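Local coordinates for ribulose bisphosphate carboxylase (Hyperthermus butylicus DSM 5456, PDB 6HUN), which probably catalyses the magnesium-dependent carboxylation of ribulose 1,5-bisphosphate to two molecules of 3-phosphoglycerate, as a form III Rubisco likely acting in archaeal AMP breakdown, at residues Gln158-Ile163 / Val324-Val329; Glu162-Lys167 / Ile199-Asp204; Gln279-Leu284 / Leu290-His295; Glu346-Val351 / Val376-Ser381; Glu391-Met396 / Ile400-Gly405. All coordinates share one frame; numbering follows the deposited sequence.

In the fold
All five contacts lie in the eight-stranded parallel barrel of the catalytic domain, and every one is built mainly from buried residues. Interactions 1 and 2 share helix 156-164, which reaches strands 326-328 and 201-203 with different residues; their centres are about 9 Å apart. Interactions 3 and 5 pack a helix on the strand that follows it, and their centres are about 23 Å apart. Only interaction 4 has a hydrogen bond between its segments, a backbone bond added to apolar packing. In interactions 1 and 2 aliphatic carbons touch polar groups, the His326 imidazole and the Asp200 carboxylate. Interaction 3 also lies within reach of the second subunit.

Interaction 1: Gln158-Ile163 / Val324-Val329; sequences QGVREI and VDHVHV
Van der Waals contact, methyl against imidazole edge, carries this contact, and Val160 supplies all of the helix's share. Both of its methyls approach the imidazole of His326: CG2 lies 3.6 Å from His326 NE2 and CG1 lies 3.8 Å from the same nitrogen. CG2 comes in at the ring edge, near the ring plane, so the valine meets the rim of the imidazole and not its face. Val160 holds CG1 anti to its backbone N (chi1 168°), which leaves CG2 anti to the carbonyl carbon, and this branch also reaches Asp325 CB at 4.1 Å. Helix 156-164 covers the N-terminal mouth of the closed parallel barrel of the catalytic domain: besides meeting the start of strand 326-328, Val160 touches Phe265, Ala291 and Phe377, each at the beginning of its own strand. The polar part is organised from outside the two segments. His326 ND1 is hydrogen-bonded to His293 ND1, the two rings standing nearly perpendicular, whereas NE2 is buried at the ring edge against the two methyls, which straddle the ring plane, and has no partner in the model. Asp325 turns its carboxylate to backbone amides: OD2 accepts from Ile292 N, and OD1 from Lys155 N and Gly156 N.

Interaction 2: Glu162-Lys167 / Ile199-Asp204; sequences EILGIK and IDLVKD
A Schellman motif ends helix 156-164, and the helix's last residue and the chain leaving it pack at the start of barrel strand 201-203. Gly165 is the C-prime residue, with phi at +66°; Ile166 N pairs with Arg161 O, while the bond from Gly165 N to Glu162 O is weak at 3.3 Å. Leu164, still helical, meets the strand itself: its CD1 lies 4.1 Å from Leu201 CD2, methyl to methyl, with the two side chains roughly perpendicular. The reversal at Gly165 brings Ile166 to Asp200, just before the strand. There Ile166 CD1 sits over the face of the Asp200 carboxylate, 3.5 Å from OD1, carried out by an extended chain (chi2 172°) whose CG1 is anti to the carbonyl carbon. This carboxylate has polar partners of its own: OD2 accepts from Leu172 N, and OD1 forms a salt bridge with Arg169. Leu164 and Asp200 both touch Ile171, and Leu201 packs on Phe265, so the helix end is tucked against the starts of strands 171-174, 201-203 and 265-269, at the N-terminal side of the barrel.

Interaction 3: Gln279-Leu284 / Leu290-His295; sequences QHAREL and LAIHGH
Ile292 CD1 is the single side-chain atom that presses on the helix, and it touches main chain more closely than side chain. It lies 3.8 Å from Arg282 CA and 3.9 Å from both Arg282 N and Ala281 C, so the methyl rests against the peptide link between these two residues. Their CB atoms flank it at slightly longer range, with Ala281 CB at 4.4 Å and Arg282 CB at 4.2 Å. The isoleucine reaches this far because its chain is extended: CG1 stands anti to the carbonyl carbon (chi1 -59°), and CD1 continues outward with chi2 at 178°. The contact belongs to the beta-alpha-beta unit of strand 265-269, helix 275-288 and strand 291-295, a repeating element of the barrel, and Ile292 also packs on Ile268 of the first strand. Arg282 departs from a fully extended shape at its second torsion (chi2 58°), and its guanidinium is held outside the two segments. There NE donates to Gly152 O, and NH1 forms a salt bridge with Glu286. At the other end of the strand segment lies His295, a predicted proton acceptor, which packs on Asn125 of the second subunit.

Interaction 4: Glu346-Val351 / Val376-Ser381; sequences EHTRIV and VFPVAS
Thr348 is the first residue of helix segment 346-351 to touch the strand, its CB lying 4.2 Å from Pro378 CG. The threonine hydroxyl is engaged within the helix, OG1 being hydrogen-bonded to Leu345 O. One turn later comes Val351, which has the largest buried area in the contact. Its chi1 of -54° sets CG1 anti to the carbonyl carbon, which leaves CG2 between the backbone N and the carbonyl carbon, 3.9 Å from Pro378 CG; the two side chains run antiparallel alongside one another. Val351 CB also meets Val376 CB at 3.8 Å. From the same residue, the carbonyl oxygen Val351 O accepts a hydrogen bond from Val376 N at 2.8 Å. The bond is fairly straight at the hydrogen (161°), with the donor tilted 29° from the carbonyl plane. It ties the last turn of helix 339-352 to the residue just before strand 377-380, the seventh strand of the parallel barrel. At the far end of that strand segment, Ser381, a predicted substrate-binding residue, is hydrogen-bonded through OG to His328. The chemistry thus combines one directional backbone bond, which fixes Val351 relative to Val376, with non-directional packing of Val351 and Thr348 on Pro378 and of Val351 on Val376.

Interaction 5: Glu391-Met396 / Ile400-Gly405; sequences EVIRVM and IIMQVG
Ile400 and Met402, alternate residues on the same side of the strand segment, bury the most surface against helix 389-396. Ile400 uses two branches. Its CG2 meets Met396 O at 3.7 Å and Met396 CE at 4.0 Å, while its CD1 reaches Val392 CG1 at 4.2 Å. A chi1 of 62° puts CG1 between the backbone N and the carbonyl carbon and so directs CD1 to Val392, with CG2 left facing Met396. Met402 spans two helix residues with its thioether: SD lies 3.9 Å from Ile393 CG1, and CE approaches Val392 CG1 at 3.4 Å, tighter than usual for two carbons. The bend at chi3 (69°) turns CE back onto Val392 while SD stays beside Ile393. The helix and strand close the beta-alpha-beta unit that begins with strand 377-380, and Gln403, Val404 and Gly405, beyond Met402, are predicted to bind substrate. With no hydrogen bond between the segments, the pairing rests on van der Waals contact among branched and thioether side chains, and so is non-directional, though locally tight at the methionine methyl.

Interaction 1: Gln158-Ile163 / Val324-Val329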
# COMPACT_ATOMS: atom_id res chain seq x y z
N GLN A 158 -26.72 1.47 -8.72
CA GLN A 158 -28.13 1.86 -8.59
C GLN A 158 -28.34 2.79 -7.41
O GLN A 158 -29.13 3.73 -7.50
CB GLN A 158 -29.02 0.63 -8.53
CG GLN A 158 -29.13 -0.14 -9.89
CD GLN A 158 -29.34 0.72 -11.18
OE1 GLN A 158 -30.20 1.61 -11.26
NE2 GLN A 158 -28.56 0.41 -12.21
N GLY A 159 -27.61 2.59 -6.30
CA GLY A 159 -27.79 3.49 -5.19
C GLY A 159 -27.26 4.88 -5.44
O GLY A 159 -27.82 5.86 -4.94
N VAL A 160 -26.16 5.00 -6.21
CA VAL A 160 -25.65 6.31 -6.57
C VAL A 160 -26.60 6.99 -7.56
O VAL A 160 -26.87 8.20 -7.46
CB VAL A 160 -24.26 6.18 -7.19
CG1 VAL A 160 -23.78 7.48 -7.85
CG2 VAL A 160 -23.23 5.57 -6.05
N ARG A 161 -27.09 6.23 -8.52
CA ARG A 161 -28.08 6.86 -9.43
C ARG A 161 -29.27 7.38 -8.65
O ARG A 161 -29.91 8.38 -9.03
CB ARG A 161 -28.52 5.87 -10.49
CG ARG A 161 -27.47 5.51 -11.54
CD ARG A 161 -28.09 4.70 -12.66
NE ARG A 161 -27.18 4.58 -13.79
CZ ARG A 161 -26.84 5.56 -14.62
NH1 ARG A 161 -27.34 6.79 -14.49
NH2 ARG A 161 -25.97 5.32 -15.58
N GLU A 162 -29.66 6.66 -7.60
CA GLU A 162 -30.85 7.10 -6.89
C GLU A 162 -30.55 8.33 -6.05
O GLU A 162 -31.38 9.23 -5.96
CB GLU A 162 -31.43 5.99 -6.03
CG GLU A 162 -32.00 4.86 -6.86
CD GLU A 162 -32.02 3.54 -6.10
OE1 GLU A 162 -32.98 2.75 -6.28
OE2 GLU A 162 -31.06 3.28 -5.32
N ILE A 163 -29.36 8.38 -5.43
CA ILE A 163 -28.89 9.59 -4.74
C ILE A 163 -28.97 10.82 -5.66
O ILE A 163 -29.47 11.89 -5.28
CB ILE A 163 -27.45 9.38 -4.23
CG1 ILE A 163 -27.43 8.48 -3.01
CG2 ILE A 163 -26.78 10.75 -3.98
CD1 ILE A 163 -25.97 7.94 -2.72
N VAL A 324 -15.73 0.13 -2.27
CA VAL A 324 -15.92 1.38 -3.02
C VAL A 324 -17.20 1.30 -3.84
O VAL A 324 -17.65 0.21 -4.25
CB VAL A 324 -14.70 1.72 -3.90
CG1 VAL A 324 -13.37 1.65 -3.03
CG2 VAL A 324 -14.62 0.80 -5.05
N ASP A 325 -17.83 2.45 -4.06
CA ASP A 325 -18.94 2.53 -5.01
C ASP A 325 -18.50 3.00 -6.38
O ASP A 325 -19.25 2.82 -7.36
CB ASP A 325 -20.00 3.49 -4.52
CG ASP A 325 -20.61 3.02 -3.20
OD1 ASP A 325 -21.39 2.06 -3.26
OD2 ASP A 325 -20.22 3.55 -2.16
N HIS A 326 -17.32 3.63 -6.47
CA HIS A 326 -16.79 4.10 -7.75
C HIS A 326 -15.29 3.80 -7.78
O HIS A 326 -14.61 3.92 -6.77
CB HIS A 326 -16.86 5.61 -8.00
CG HIS A 326 -18.08 6.32 -7.52
ND1 HIS A 326 -18.04 7.67 -7.22
CD2 HIS A 326 -19.37 5.95 -7.39
CE1 HIS A 326 -19.26 8.09 -6.92
NE2 HIS A 326 -20.09 7.06 -7.00
N VAL A 327 -14.75 3.47 -8.95
CA VAL A 327 -13.28 3.25 -8.99
C VAL A 327 -12.78 3.50 -10.41
O VAL A 327 -13.47 3.22 -11.40
CB VAL A 327 -12.89 1.83 -8.49
CG1 VAL A 327 -13.16 0.79 -9.54
CG2 VAL A 327 -11.32 1.79 -8.18
N HIS A 328 -11.59 4.05 -10.52
CA HIS A 328 -11.07 4.39 -11.84
C HIS A 328 -10.50 3.11 -12.47
O HIS A 328 -9.74 2.39 -11.81
CB HIS A 328 -9.99 5.46 -11.69
CG HIS A 328 -9.65 6.18 -12.94
ND1 HIS A 328 -9.08 5.56 -14.02
CD2 HIS A 328 -9.78 7.49 -13.28
CE1 HIS A 328 -8.88 6.44 -14.99
NE2 HIS A 328 -9.29 7.62 -14.56
N VAL A 329 -10.84 2.85 -13.71
CA VAL A 329 -10.44 1.65 -14.43
C VAL A 329 -9.35 1.92 -15.45
O VAL A 329 -8.99 1.00 -16.23
CB VAL A 329 -11.65 1.00 -15.15
CG1 VAL A 329 -12.60 0.44 -14.13
CG2 VAL A 329 -12.38 1.98 -16.03

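Interaction 2: Glu162-Lys167 / Ile199-Asp204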
# COMPACT_ATOMS: atom_id res chain seq x y z
N GLU A 162 -29.66 6.66 -7.60
CA GLU A 162 -30.85 7.10 -6.89
C GLU A 162 -30.55 8.33 -6.05
O GLU A 162 -31.38 9.23 -5.96
CB GLU A 162 -31.43 5.99 -6.03
CG GLU A 162 -32.00 4.86 -6.86
CD GLU A 162 -32.02 3.54 -6.10
OE1 GLU A 162 -32.98 2.75 -6.28
OE2 GLU A 162 -31.06 3.28 -5.32
N ILE A 163 -29.36 8.38 -5.43
CA ILE A 163 -28.89 9.59 -4.74
C ILE A 163 -28.97 10.82 -5.66
O ILE A 163 -29.47 11.89 -5.28
CB ILE A 163 -27.45 9.38 -4.23
CG1 ILE A 163 -27.43 8.48 -3.01
CG2 ILE A 163 -26.78 10.75 -3.98
CD1 ILE A 163 -25.97 7.94 -2.72
N LEU A 164 -28.47 10.70 -6.88
CA LEU A 164 -28.42 11.85 -7.77
C LEU A 164 -29.72 12.05 -8.57
O LEU A 164 -29.86 13.07 -9.25
CB LEU A 164 -27.22 11.70 -8.71
CG LEU A 164 -25.91 11.82 -7.92
CD1 LEU A 164 -24.70 11.53 -8.76
CD2 LEU A 164 -25.73 13.20 -7.24
N GLY A 165 -30.61 11.07 -8.56
CA GLY A 165 -31.80 11.14 -9.43
C GLY A 165 -31.49 11.08 -10.92
O GLY A 165 -32.18 11.72 -11.72
N ILE A 166 -30.44 10.35 -11.30
CA ILE A 166 -29.96 10.25 -12.69
C ILE A 166 -30.21 8.82 -13.15
O ILE A 166 -29.48 7.90 -12.79
CB ILE A 166 -28.49 10.63 -12.82
CG1 ILE A 166 -28.27 12.03 -12.26
CG2 ILE A 166 -27.99 10.48 -14.27
CD1 ILE A 166 -26.87 12.45 -12.15
N LYS A 167 -31.26 8.63 -13.96
CA LYS A 167 -31.77 7.29 -14.23
C LYS A 167 -30.89 6.48 -15.18
O LYS A 167 -30.68 5.29 -14.95
CB LYS A 167 -33.19 7.38 -14.79
CG LYS A 167 -33.82 6.02 -15.00
CD LYS A 167 -35.30 6.14 -15.32
CE LYS A 167 -35.96 4.78 -15.51
NZ LYS A 167 -35.58 4.14 -16.80
N ILE A 199 -22.69 19.90 -14.35
CA ILE A 199 -21.90 18.80 -13.79
C ILE A 199 -22.59 18.32 -12.51
O ILE A 199 -23.28 19.09 -11.83
CB ILE A 199 -20.43 19.21 -13.58
CG1 ILE A 199 -19.78 19.53 -14.92
CG2 ILE A 199 -19.61 18.12 -12.81
CD1 ILE A 199 -20.13 18.57 -16.02
N ASP A 200 -22.51 17.01 -12.25
CA ASP A 200 -23.26 16.37 -11.17
C ASP A 200 -22.44 16.33 -9.88
O ASP A 200 -23.01 16.49 -8.80
CB ASP A 200 -23.66 14.95 -11.55
CG ASP A 200 -24.33 14.88 -12.92
OD1 ASP A 200 -25.42 15.53 -13.11
OD2 ASP A 200 -23.75 14.20 -13.80
N LEU A 201 -21.13 16.14 -10.00
CA LEU A 201 -20.25 15.93 -8.85
C LEU A 201 -19.03 16.83 -8.98
O LEU A 201 -18.40 16.87 -10.05
CB LEU A 201 -19.80 14.48 -8.72
CG LEU A 201 -20.90 13.44 -8.56
CD1 LEU A 201 -20.29 12.10 -8.86
CD2 LEU A 201 -21.44 13.45 -7.14
N VAL A 202 -18.71 17.56 -7.91
CA VAL A 202 -17.43 18.25 -7.85
C VAL A 202 -16.49 17.36 -7.03
O VAL A 202 -16.92 16.70 -6.08
CB VAL A 202 -17.58 19.67 -7.25
CG1 VAL A 202 -18.40 19.63 -6.01
CG2 VAL A 202 -16.20 20.30 -6.98
N LYS A 203 -15.26 17.24 -7.47
CA LYS A 203 -14.37 16.22 -6.91
C LYS A 203 -13.09 16.86 -6.43
O LYS A 203 -12.43 17.58 -7.18
CB LYS A 203 -14.06 15.16 -7.96
CG LYS A 203 -13.21 13.94 -7.54
CD LYS A 203 -13.03 13.14 -8.85
CE LYS A 203 -12.24 11.87 -8.66
NZ LYS A 203 -10.90 11.86 -9.36
N ASP A 204 -12.70 16.53 -5.20
CA ASP A 204 -11.40 16.97 -4.72
C ASP A 204 -10.32 16.24 -5.48
O ASP A 204 -10.50 15.08 -5.87
CB ASP A 204 -11.24 16.63 -3.23
CG ASP A 204 -11.88 17.61 -2.31
OD1 ASP A 204 -12.37 18.73 -2.74
OD2 ASP A 204 -11.91 17.24 -1.11

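Interaction 3: Gln279-Leu284 / Leu290-His295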
# COMPACT_ATOMS: atom_id res chain seq x y z
N GLN A 279 -11.65 -0.20 4.56
CA GLN A 279 -12.71 -1.02 5.17
C GLN A 279 -13.36 -0.30 6.34
O GLN A 279 -14.56 -0.50 6.60
CB GLN A 279 -12.17 -2.40 5.64
CG GLN A 279 -11.65 -3.23 4.41
CD GLN A 279 -11.50 -4.69 4.75
OE1 GLN A 279 -10.41 -5.14 5.14
NE2 GLN A 279 -12.62 -5.43 4.68
N HIS A 280 -12.57 0.47 7.11
CA HIS A 280 -13.16 1.29 8.18
C HIS A 280 -14.09 2.37 7.62
O HIS A 280 -15.19 2.60 8.15
CB HIS A 280 -12.04 1.95 8.98
CG HIS A 280 -12.50 2.57 10.28
ND1 HIS A 280 -13.26 1.89 11.22
CD2 HIS A 280 -12.29 3.80 10.80
CE1 HIS A 280 -13.51 2.68 12.24
NE2 HIS A 280 -12.94 3.85 12.01
N ALA A 281 -13.66 3.04 6.54
CA ALA A 281 -14.57 4.02 5.90
C ALA A 281 -15.85 3.35 5.43
O ALA A 281 -16.95 3.95 5.53
CB ALA A 281 -13.81 4.68 4.73
N ARG A 282 -15.77 2.08 5.02
CA ARG A 282 -16.96 1.39 4.55
C ARG A 282 -17.92 1.13 5.70
O ARG A 282 -19.15 1.24 5.55
CB ARG A 282 -16.55 0.09 3.82
CG ARG A 282 -17.70 -0.81 3.42
CD ARG A 282 -18.74 -0.08 2.50
NE ARG A 282 -19.78 -1.01 2.09
CZ ARG A 282 -20.86 -1.27 2.82
NH1 ARG A 282 -21.09 -0.59 3.95
NH2 ARG A 282 -21.77 -2.15 2.38
N GLU A 283 -17.38 0.83 6.89
CA GLU A 283 -18.27 0.71 8.04
C GLU A 283 -18.91 2.04 8.39
O GLU A 283 -20.08 2.07 8.81
CB GLU A 283 -17.47 0.18 9.24
CG GLU A 283 -17.25 -1.30 9.20
CD GLU A 283 -16.55 -1.86 10.45
OE1 GLU A 283 -16.68 -3.08 10.74
OE2 GLU A 283 -15.84 -1.07 11.12
N LEU A 284 -18.14 3.14 8.36
CA LEU A 284 -18.81 4.41 8.66
C LEU A 284 -19.81 4.80 7.57
O LEU A 284 -20.84 5.41 7.87
CB LEU A 284 -17.81 5.54 8.85
CG LEU A 284 -16.90 5.25 10.06
CD1 LEU A 284 -15.68 6.16 10.07
CD2 LEU A 284 -17.68 5.32 11.38
N LEU A 290 -23.65 6.65 3.24
CA LEU A 290 -22.83 7.35 2.26
C LEU A 290 -22.36 6.38 1.16
O LEU A 290 -22.35 5.16 1.33
CB LEU A 290 -21.56 8.01 2.92
CG LEU A 290 -21.76 8.95 4.13
CD1 LEU A 290 -20.48 9.37 4.81
CD2 LEU A 290 -22.63 10.16 3.69
N ALA A 291 -21.99 6.94 0.01
CA ALA A 291 -21.25 6.24 -1.03
C ALA A 291 -19.78 6.64 -0.94
O ALA A 291 -19.44 7.74 -0.48
CB ALA A 291 -21.82 6.59 -2.43
N ILE A 292 -18.89 5.77 -1.47
CA ILE A 292 -17.44 5.97 -1.40
C ILE A 292 -16.85 5.99 -2.79
O ILE A 292 -17.00 5.01 -3.53
CB ILE A 292 -16.74 4.85 -0.63
CG1 ILE A 292 -17.32 4.79 0.82
CG2 ILE A 292 -15.13 5.03 -0.72
CD1 ILE A 292 -16.70 3.68 1.59
N HIS A 293 -16.11 7.04 -3.09
CA HIS A 293 -15.29 7.10 -4.29
C HIS A 293 -13.88 6.63 -3.91
O HIS A 293 -13.20 7.30 -3.13
CB HIS A 293 -15.26 8.52 -4.83
CG HIS A 293 -14.53 8.65 -6.13
ND1 HIS A 293 -15.17 8.91 -7.32
CD2 HIS A 293 -13.21 8.55 -6.43
CE1 HIS A 293 -14.28 9.00 -8.29
NE2 HIS A 293 -13.08 8.75 -7.78
N GLY A 294 -13.43 5.51 -4.48
CA GLY A 294 -12.06 5.09 -4.21
C GLY A 294 -11.04 5.62 -5.21
O GLY A 294 -11.18 5.42 -6.44
N HIS A 295 -10.05 6.39 -4.74
CA HIS A 295 -9.04 6.94 -5.63
C HIS A 295 -7.85 5.98 -5.58
O HIS A 295 -7.40 5.64 -4.51
CB HIS A 295 -8.62 8.34 -5.18
CG HIS A 295 -7.83 9.06 -6.20
ND1 HIS A 295 -6.52 8.70 -6.50
CD2 HIS A 295 -8.19 10.00 -7.12
CE1 HIS A 295 -6.09 9.46 -7.50
NE2 HIS A 295 -7.07 10.26 -7.89

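Interaction 4: Glu346-Val351 / Val376-Ser381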
# COMPACT_ATOMS: atom_id res chain seq x y z
N GLU A 346 -11.90 -5.30 -19.68
CA GLU A 346 -11.98 -6.33 -18.64
C GLU A 346 -12.12 -5.72 -17.25
O GLU A 346 -12.88 -6.25 -16.42
CB GLU A 346 -10.75 -7.27 -18.74
CG GLU A 346 -10.82 -8.11 -20.04
CD GLU A 346 -12.17 -8.86 -20.26
OE1 GLU A 346 -12.43 -9.82 -19.51
OE2 GLU A 346 -13.00 -8.53 -21.17
N HIS A 347 -11.42 -4.61 -16.98
CA HIS A 347 -11.60 -3.88 -15.71
C HIS A 347 -13.04 -3.45 -15.49
O HIS A 347 -13.56 -3.53 -14.37
CB HIS A 347 -10.79 -2.60 -15.66
CG HIS A 347 -9.31 -2.80 -15.68
ND1 HIS A 347 -8.44 -1.73 -15.82
CD2 HIS A 347 -8.55 -3.92 -15.59
CE1 HIS A 347 -7.20 -2.20 -15.81
NE2 HIS A 347 -7.24 -3.52 -15.68
N THR A 348 -13.66 -2.86 -16.51
CA THR A 348 -15.06 -2.45 -16.34
C THR A 348 -15.94 -3.68 -16.12
O THR A 348 -16.85 -3.65 -15.28
CB THR A 348 -15.60 -1.67 -17.57
OG1 THR A 348 -15.80 -2.57 -18.66
CG2 THR A 348 -14.63 -0.54 -17.97
N ARG A 349 -15.65 -4.78 -16.83
CA ARG A 349 -16.49 -5.95 -16.62
C ARG A 349 -16.36 -6.49 -15.21
O ARG A 349 -17.36 -6.84 -14.58
CB ARG A 349 -16.18 -7.08 -17.62
CG ARG A 349 -16.60 -6.84 -19.05
CD ARG A 349 -16.14 -8.03 -19.93
NE ARG A 349 -16.88 -9.24 -19.53
CZ ARG A 349 -16.38 -10.47 -19.45
NH1 ARG A 349 -17.19 -11.46 -19.07
NH2 ARG A 349 -15.11 -10.74 -19.75
N ILE A 350 -15.13 -6.54 -14.68
CA ILE A 350 -15.01 -7.16 -13.36
C ILE A 350 -15.64 -6.30 -12.24
O ILE A 350 -16.09 -6.83 -11.23
CB ILE A 350 -13.54 -7.51 -13.04
CG1 ILE A 350 -13.47 -8.47 -11.81
CG2 ILE A 350 -12.65 -6.22 -12.75
CD1 ILE A 350 -14.15 -9.85 -12.08
N VAL A 351 -15.70 -4.97 -12.39
CA VAL A 351 -16.32 -4.16 -11.34
C VAL A 351 -17.83 -4.00 -11.53
O VAL A 351 -18.52 -3.68 -10.54
CB VAL A 351 -15.64 -2.77 -11.19
CG1 VAL A 351 -14.11 -2.93 -10.98
CG2 VAL A 351 -15.90 -1.88 -12.41
N VAL A 376 -20.01 -1.74 -9.16
CA VAL A 376 -19.26 -0.51 -8.92
C VAL A 376 -19.36 0.36 -10.18
O VAL A 376 -19.27 -0.16 -11.27
CB VAL A 376 -17.77 -0.88 -8.64
CG1 VAL A 376 -16.93 0.36 -8.65
CG2 VAL A 376 -17.74 -1.60 -7.23
N PHE A 377 -19.41 1.70 -10.02
CA PHE A 377 -19.29 2.64 -11.17
C PHE A 377 -17.84 2.73 -11.64
O PHE A 377 -17.00 3.25 -10.91
CB PHE A 377 -19.74 4.04 -10.77
CG PHE A 377 -21.12 4.43 -11.25
CD1 PHE A 377 -21.47 4.40 -12.62
CD2 PHE A 377 -22.06 4.85 -10.32
CE1 PHE A 377 -22.75 4.78 -13.07
CE2 PHE A 377 -23.33 5.20 -10.74
CZ PHE A 377 -23.70 5.16 -12.09
N PRO A 378 -17.52 2.33 -12.86
CA PRO A 378 -16.20 2.63 -13.40
C PRO A 378 -16.13 4.12 -13.66
O PRO A 378 -17.12 4.74 -14.08
CB PRO A 378 -16.14 1.84 -14.73
CG PRO A 378 -17.31 0.96 -14.72
CD PRO A 378 -18.36 1.53 -13.77
N VAL A 379 -14.95 4.67 -13.45
CA VAL A 379 -14.70 6.08 -13.71
C VAL A 379 -13.77 6.19 -14.91
O VAL A 379 -12.72 5.54 -14.95
CB VAL A 379 -14.10 6.75 -12.47
CG1 VAL A 379 -13.68 8.19 -12.80
CG2 VAL A 379 -15.12 6.62 -11.30
N ALA A 380 -14.19 6.98 -15.90
CA ALA A 380 -13.36 7.22 -17.08
C ALA A 380 -12.78 8.63 -17.01
O ALA A 380 -13.45 9.57 -16.58
CB ALA A 380 -14.18 7.03 -18.35
N SER A 381 -11.55 8.78 -17.45
CA SER A 381 -10.91 10.08 -17.37
C SER A 381 -9.73 10.06 -18.31
O SER A 381 -9.28 9.00 -18.75
CB SER A 381 -10.44 10.39 -15.95
OG SER A 381 -9.13 9.89 -15.81

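Interaction 5: Glu391-Met396 / Ile400-Gly405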
# COMPACT_ATOMS: atom_id res chain seq x y z
N GLU A 391 -18.10 8.39 -28.11
CA GLU A 391 -17.37 7.16 -28.36
C GLU A 391 -17.03 6.44 -27.07
O GLU A 391 -17.11 5.20 -27.01
CB GLU A 391 -16.08 7.44 -29.15
CG GLU A 391 -16.13 7.02 -30.60
CD GLU A 391 -16.25 5.51 -30.82
OE1 GLU A 391 -17.40 5.01 -30.97
OE2 GLU A 391 -15.20 4.84 -30.92
N VAL A 392 -16.67 7.18 -26.02
CA VAL A 392 -16.39 6.54 -24.73
C VAL A 392 -17.65 5.86 -24.20
O VAL A 392 -17.61 4.71 -23.74
CB VAL A 392 -15.85 7.57 -23.72
CG1 VAL A 392 -15.78 6.96 -22.36
CG2 VAL A 392 -14.45 8.02 -24.19
N ILE A 393 -18.79 6.54 -24.30
CA ILE A 393 -20.07 5.96 -23.87
C ILE A 393 -20.44 4.72 -24.69
O ILE A 393 -20.98 3.76 -24.15
CB ILE A 393 -21.19 7.03 -23.92
CG1 ILE A 393 -20.90 8.20 -22.97
CG2 ILE A 393 -22.50 6.43 -23.55
CD1 ILE A 393 -21.84 9.44 -23.25
N ARG A 394 -20.19 4.74 -26.02
CA ARG A 394 -20.52 3.55 -26.83
C ARG A 394 -19.63 2.36 -26.44
O ARG A 394 -20.08 1.20 -26.46
CB ARG A 394 -20.36 3.83 -28.33
CG ARG A 394 -21.05 2.80 -29.26
CD ARG A 394 -20.70 3.04 -30.75
NE ARG A 394 -19.26 3.11 -30.96
CZ ARG A 394 -18.44 2.06 -30.94
NH1 ARG A 394 -18.94 0.84 -30.72
NH2 ARG A 394 -17.13 2.23 -31.12
N VAL A 395 -18.36 2.64 -26.13
CA VAL A 395 -17.39 1.60 -25.83
C VAL A 395 -17.47 1.16 -24.37
O VAL A 395 -17.45 -0.03 -24.08
CB VAL A 395 -15.98 2.09 -26.20
CG1 VAL A 395 -14.94 1.15 -25.65
CG2 VAL A 395 -15.86 2.23 -27.74
N MET A 396 -17.61 2.09 -23.43
CA MET A 396 -17.63 1.72 -22.00
C MET A 396 -19.01 1.53 -21.42
O MET A 396 -19.12 1.09 -20.26
CB MET A 396 -16.92 2.78 -21.19
CG MET A 396 -15.44 2.71 -21.34
SD MET A 396 -14.78 3.89 -20.21
CE MET A 396 -15.02 3.11 -18.60
N ILE A 400 -21.23 4.64 -16.28
CA ILE A 400 -19.90 5.14 -15.98
C ILE A 400 -20.03 6.52 -15.36
O ILE A 400 -21.01 7.23 -15.57
CB ILE A 400 -18.98 5.26 -17.24
CG1 ILE A 400 -19.59 6.26 -18.24
CG2 ILE A 400 -18.83 3.92 -17.89
CD1 ILE A 400 -18.77 6.40 -19.53
N ILE A 401 -18.96 6.93 -14.69
CA ILE A 401 -18.75 8.32 -14.32
C ILE A 401 -17.64 8.85 -15.22
O ILE A 401 -16.58 8.24 -15.33
CB ILE A 401 -18.37 8.45 -12.84
CG1 ILE A 401 -19.50 7.89 -11.97
CG2 ILE A 401 -18.05 9.93 -12.53
CD1 ILE A 401 -18.98 7.61 -10.51
N MET A 402 -17.90 9.95 -15.95
CA MET A 402 -16.85 10.58 -16.73
C MET A 402 -16.31 11.79 -16.01
O MET A 402 -17.06 12.67 -15.58
CB MET A 402 -17.38 10.99 -18.11
CG MET A 402 -18.42 10.03 -18.58
SD MET A 402 -18.89 10.27 -20.38
CE MET A 402 -17.37 9.72 -21.07
N GLN A 403 -15.00 11.84 -15.89
CA GLN A 403 -14.38 13.03 -15.35
C GLN A 403 -14.01 13.94 -16.50
O GLN A 403 -13.26 13.55 -17.40
CB GLN A 403 -13.17 12.61 -14.51
CG GLN A 403 -12.63 13.67 -13.66
CD GLN A 403 -11.50 13.12 -12.84
OE1 GLN A 403 -11.68 12.11 -12.18
NE2 GLN A 403 -10.31 13.72 -12.93
N VAL A 404 -14.56 15.14 -16.50
CA VAL A 404 -14.50 15.94 -17.72
C VAL A 404 -13.99 17.32 -17.38
O VAL A 404 -14.51 18.33 -17.90
CB VAL A 404 -15.87 16.04 -18.45
CG1 VAL A 404 -16.25 14.72 -19.09
CG2 VAL A 404 -17.01 16.56 -17.53
N GLY A 405 -12.92 17.37 -16.62
CA GLY A 405 -12.30 18.61 -16.19
C GLY A 405 -11.85 19.58 -17.26
O GLY A 405 -12.33 20.72 -17.27